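Local coordinates for uncharacterized protein (Bacillus thuringiensis serovar kurstaki, PDB 4XE7) that probably polymerises into actin-like filaments of the ParM type, which push plasmid copies apart during bacterial plasmid segregation, at residues A[12-16]-A[407-412]; A[38-43]-A[94-98]. All coordinates share one frame. Numbering follows the deposited sequence.

Near the N terminus the chain runs through strand 13-17, where contact 1 begins. Strand 21-27 folds back beside it, and strand 33-45 follows, carrying the first half of contact 2. The chain makes an excursion through strand 73-79 and strand 90-93, and residues 94-98 close the second contact over a gap of 51 residues. Contact 1 closes only when helix 402-418 returns, 391 residues after its first segment. Contact 2 is therefore nested inside contact 1. Both reach the same mixed sheet. They lie about 23 Å apart, centre to centre, and do not touch. Contact 1 ties the two chain ends together. Contact 2 sets the short helical turn after strand 90-93 against the break in strand 33-45.

Contact 1: A[12-16]-A[407-412]; sequences LGGFD and YLIANL
Residues 12-16 are extended. Residues 407-412 are regular helix. The short axes of 13-16 and 407-412 approach to 6.2 Å and run at 141° from N to C, so they are roughly antiparallel. G14 faces L408, with their CA atoms 3.9 Å apart. Y407 is an m rotamer (chi1 -61°). Its CB lies 3.6 Å from G14 CA, and its ring edge meets the strand: Y407 CD2 is 3.3 Å from F15 O, and Y407 CE2 is 4.1 Å from D16 CA. L408 N also comes to 3.6 Å from G14 CA. A CB on G14 would strike both L408 N and Y407 CB, so glycine permits the close approach. A CB on G13 would hit the F15 ring. L408 (t, p) sends CD1 to 3.2 Å from L12 O and 3.9 Å from L12 CG. N411 has chi1 near -154°, and its ND2 donates to G13 O at 2.9 Å. L412 CB packs 3.7 Å from L12 CD2. F15 turns away from the helix to meet F150.

The pairing fits the actin fold, in which the C-terminal helix covers the sheet of the first domain. The strand leads into a hairpin turn whose sequence resembles the first phosphate loop of actin-like proteins; no nucleotide is bound here. N411 ND2 also bonds P149 O, so one amide joins two strands to the helix. The chemistry implies close glycine-backbone and leucine packing, with one side-chain-to-backbone hydrogen bond, N411 to G13, across it.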
loop_
_atom_site.group_PDB
_atom_site.type_symbol
_atom_site.label_atom_id
_atom_site.label_comp_id
_atom_site.label_asym_id
_atom_site.label_seq_id
_atom_site.Cartn_x
_atom_site.Cartn_y
_atom_site.Cartn_z
ATOM N N LEU A 12 5.689 -2.432 -17.277
ATOM C CA LEU A 12 5.111 -1.114 -17.073
ATOM C C LEU A 12 4.628 -0.997 -15.626
ATOM O O LEU A 12 3.612 -1.578 -15.272
ATOM C CB LEU A 12 3.962 -0.865 -18.047
ATOM C CG LEU A 12 3.476 0.585 -18.045
ATOM C CD1 LEU A 12 4.465 1.491 -18.803
ATOM C CD2 LEU A 12 2.060 0.715 -18.597
ATOM N N GLY A 13 5.367 -0.262 -14.793
ATOM C CA GLY A 13 5.010 -0.120 -13.394
ATOM C C GLY A 13 4.987 1.302 -12.857
ATOM O O GLY A 13 5.364 2.269 -13.546
ATOM N N GLY A 14 4.518 1.424 -11.620
ATOM C CA GLY A 14 4.561 2.670 -10.875
ATOM C C GLY A 14 5.289 2.325 -9.596
ATOM O O GLY A 14 4.991 1.311 -8.972
ATOM N N PHE A 15 6.250 3.151 -9.203
ATOM C CA PHE A 15 7.145 2.771 -8.121
ATOM C C PHE A 15 7.104 3.800 -7.013
ATOM O O PHE A 15 7.540 4.944 -7.173
ATOM C CB PHE A 15 8.563 2.573 -8.659
ATOM C CG PHE A 15 8.612 1.653 -9.840
ATOM C CD1 PHE A 15 8.561 2.162 -11.134
ATOM C CD2 PHE A 15 8.647 0.278 -9.662
ATOM C CE1 PHE A 15 8.575 1.319 -12.229
ATOM C CE2 PHE A 15 8.659 -0.583 -10.760
ATOM C CZ PHE A 15 8.621 -0.057 -12.045
ATOM N N ASP A 16 6.549 3.362 -5.892
ATOM C CA ASP A 16 6.331 4.201 -4.736
ATOM C C ASP A 16 7.317 3.821 -3.635
ATOM O O ASP A 16 7.159 2.819 -2.943
ATOM C CB ASP A 16 4.881 4.068 -4.273
ATOM C CG ASP A 16 4.620 4.741 -2.942
ATOM O OD1 ASP A 16 5.361 5.685 -2.582
ATOM O OD2 ASP A 16 3.657 4.321 -2.259
ATOM N N TYR A 407 1.314 6.692 -10.322
ATOM C CA TYR A 407 2.531 6.624 -11.117
ATOM C C TYR A 407 2.316 5.701 -12.321
ATOM O O TYR A 407 2.644 6.060 -13.446
ATOM C CB TYR A 407 3.716 6.149 -10.265
ATOM C CG TYR A 407 4.058 7.063 -9.090
ATOM C CD1 TYR A 407 3.540 8.354 -9.019
ATOM C CD2 TYR A 407 4.884 6.630 -8.052
ATOM C CE1 TYR A 407 3.840 9.193 -7.967
ATOM C CE2 TYR A 407 5.200 7.480 -6.974
ATOM C CZ TYR A 407 4.670 8.760 -6.952
ATOM O OH TYR A 407 4.941 9.628 -5.917
ATOM N N LEU A 408 1.745 4.515 -12.088
ATOM C CA LEU A 408 1.541 3.552 -13.174
ATOM C C LEU A 408 0.689 4.159 -14.304
ATOM O O LEU A 408 1.052 4.078 -15.479
ATOM C CB LEU A 408 0.887 2.263 -12.646
ATOM C CG LEU A 408 0.424 1.219 -13.677
ATOM C CD1 LEU A 408 1.564 0.768 -14.599
ATOM C CD2 LEU A 408 -0.216 0.008 -12.995
ATOM N N ILE A 409 -0.442 4.764 -13.950
ATOM C CA ILE A 409 -1.299 5.414 -14.950
ATOM C C ILE A 409 -0.546 6.521 -15.718
ATOM O O ILE A 409 -0.657 6.622 -16.946
ATOM C CB ILE A 409 -2.565 5.998 -14.290
ATOM C CG1 ILE A 409 -3.432 4.863 -13.731
ATOM C CG2 ILE A 409 -3.378 6.847 -15.277
ATOM C CD1 ILE A 409 -4.328 5.293 -12.584
ATOM N N ALA A 410 0.217 7.339 -14.995
ATOM C CA ALA A 410 1.040 8.368 -15.615
ATOM C C ALA A 410 2.025 7.718 -16.573
ATOM O O ALA A 410 2.243 8.207 -17.684
ATOM C CB ALA A 410 1.787 9.192 -14.555
ATOM N N ASN A 411 2.601 6.597 -16.146
ATOM C CA ASN A 411 3.551 5.868 -16.983
ATOM C C ASN A 411 2.918 5.334 -18.276
ATOM O O ASN A 411 3.517 5.425 -19.342
ATOM C CB ASN A 411 4.174 4.721 -16.189
ATOM C CG ASN A 411 5.550 4.328 -16.712
ATOM O OD1 ASN A 411 6.070 4.935 -17.656
ATOM N ND2 ASN A 411 6.148 3.313 -16.098
ATOM N N LEU A 412 1.712 4.779 -18.181
ATOM C CA LEU A 412 1.004 4.291 -19.365
ATOM C C LEU A 412 0.716 5.445 -20.323
ATOM O O LEU A 412 0.983 5.352 -21.527
ATOM C CB LEU A 412 -0.300 3.581 -18.974
ATOM C CG LEU A 412 -1.168 3.132 -20.155
ATOM C CD1 LEU A 412 -0.393 2.197 -21.074
ATOM C CD2 LEU A 412 -2.450 2.460 -19.674
#

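Contact 2: A[38-43]-A[94-98]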
loop_
_atom_site.group_PDB
_atom_site.type_symbol
_atom_site.label_atom_id
_atom_site.label_comp_id
_atom_site.label_asym_id
_atom_site.label_seq_id
_atom_site.Cartn_x
_atom_site.Cartn_y
_atom_site.Cartn_z
ATOM N N ILE A 38 6.952 -4.409 -0.504
ATOM C CA ILE A 38 8.098 -5.047 0.130
ATOM C C ILE A 38 8.578 -4.143 1.253
ATOM O O ILE A 38 8.943 -2.996 1.008
ATOM C CB ILE A 38 9.236 -5.310 -0.876
ATOM C CG1 ILE A 38 8.736 -6.215 -2.009
ATOM C CG2 ILE A 38 10.426 -5.967 -0.180
ATOM C CD1 ILE A 38 9.813 -6.611 -3.047
ATOM N N PRO A 39 8.569 -4.646 2.498
ATOM C CA PRO A 39 9.026 -3.775 3.586
ATOM C C PRO A 39 10.490 -3.354 3.383
ATOM O O PRO A 39 11.340 -4.121 2.886
ATOM C CB PRO A 39 8.861 -4.642 4.842
ATOM C CG PRO A 39 7.950 -5.778 4.433
ATOM C CD PRO A 39 8.189 -5.991 2.973
ATOM N N THR A 40 10.771 -2.119 3.763
ATOM C CA THR A 40 12.071 -1.520 3.525
ATOM C C THR A 40 13.055 -1.982 4.600
ATOM O O THR A 40 13.429 -1.244 5.523
ATOM C CB THR A 40 11.938 -0.003 3.472
ATOM O OG1 THR A 40 10.882 0.311 2.555
ATOM C CG2 THR A 40 13.244 0.650 3.007
ATOM N N VAL A 41 13.448 -3.242 4.462
ATOM C CA VAL A 41 14.313 -3.904 5.407
ATOM C C VAL A 41 15.267 -4.782 4.632
ATOM O O VAL A 41 14.832 -5.622 3.840
ATOM C CB VAL A 41 13.535 -4.781 6.394
ATOM C CG1 VAL A 41 14.499 -5.429 7.364
ATOM C CG2 VAL A 41 12.487 -3.973 7.141
ATOM N N ILE A 42 16.563 -4.588 4.838
ATOM C CA ILE A 42 17.549 -5.459 4.203
ATOM C C ILE A 42 18.535 -6.016 5.234
ATOM O O ILE A 42 18.664 -5.487 6.337
ATOM C CB ILE A 42 18.302 -4.715 3.073
ATOM C CG1 ILE A 42 19.242 -3.660 3.649
ATOM C CG2 ILE A 42 17.291 -4.096 2.067
ATOM C CD1 ILE A 42 20.038 -2.905 2.591
ATOM N N ALA A 43 19.208 -7.102 4.872
ATOM C CA ALA A 43 20.203 -7.742 5.739
ATOM C C ALA A 43 21.230 -8.466 4.873
ATOM O O ALA A 43 20.854 -9.148 3.918
ATOM C CB ALA A 43 19.527 -8.718 6.729
ATOM N N GLY A 94 13.087 -7.523 2.721
ATOM C CA GLY A 94 11.683 -7.540 3.085
ATOM C C GLY A 94 11.370 -8.411 4.281
ATOM O O GLY A 94 12.119 -8.417 5.266
ATOM N N ALA A 95 10.270 -9.160 4.195
ATOM C CA ALA A 95 9.822 -9.997 5.306
ATOM C C ALA A 95 10.946 -10.885 5.842
ATOM O O ALA A 95 11.177 -10.939 7.045
ATOM C CB ALA A 95 8.624 -10.853 4.883
ATOM N N TYR A 96 11.664 -11.548 4.942
ATOM C CA TYR A 96 12.746 -12.446 5.334
ATOM C C TYR A 96 13.865 -11.737 6.099
ATOM O O TYR A 96 14.540 -12.345 6.935
ATOM C CB TYR A 96 13.331 -13.129 4.099
ATOM C CG TYR A 96 14.072 -14.415 4.394
ATOM C CD1 TYR A 96 13.613 -15.294 5.365
ATOM C CD2 TYR A 96 15.224 -14.754 3.689
ATOM C CE1 TYR A 96 14.290 -16.478 5.638
ATOM C CE2 TYR A 96 15.907 -15.934 3.952
ATOM C CZ TYR A 96 15.436 -16.791 4.930
ATOM O OH TYR A 96 16.105 -17.963 5.194
ATOM N N ALA A 97 14.072 -10.459 5.798
ATOM C CA ALA A 97 15.117 -9.691 6.450
ATOM C C ALA A 97 14.737 -9.307 7.887
ATOM O O ALA A 97 15.617 -9.061 8.715
ATOM C CB ALA A 97 15.443 -8.450 5.635
ATOM N N LYS A 98 13.435 -9.257 8.169
ATOM C CA LYS A 98 12.920 -8.949 9.508
ATOM C C LYS A 98 13.500 -9.875 10.563
ATOM O O LYS A 98 13.688 -9.474 11.710
ATOM C CB LYS A 98 11.391 -9.056 9.553
ATOM C CG LYS A 98 10.636 -8.080 8.678
ATOM C CD LYS A 98 10.605 -6.685 9.287
ATOM C CE LYS A 98 9.579 -5.804 8.578
ATOM N NZ LYS A 98 8.252 -6.477 8.477
#
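Strand 33-45 is broken at T40, the centre of an inverse gamma turn in which V41 N bonds P39 O at 2.8 Å. G94 fits against this break with a positive phi (78°), which favours glycine. A CB there would also clash with I38 CG2. G94 N donates to V41 O at 2.8 Å, the hydrogen bond that joins the two segments. G94 CA makes a CA-H...O contact of 3.4 Å with P39 O. The P39 carbonyl therefore meets both the turn and the glycine.

After G94 the chain forms a short, weakly bonded helix of about 95-98. A97 is the apolar contact point: its CB lies 3.6 Å from V41 CG1 and 4.2 Å from A43 CB. The exposed K98 brings its CE to 3.7 Å from V41 CG2 and 4.0 Å from P39 CB.

Segment 38-43 lies on strand 33-45; 94-98 is the turn just after the neighbouring antiparallel strand 90-93. In ParM-type actin folds the smaller subdomain of the first domain branches off nearby, so this is probably the base of that region. I42 and T40 point away from 94-98, to I128 and H126 of helix 123-140, and I38 also touches this helix. Strand 90-93 flanks the contact, with Y92 against A43 and A97, and on the other side of strand 33-45 runs strand 21-27.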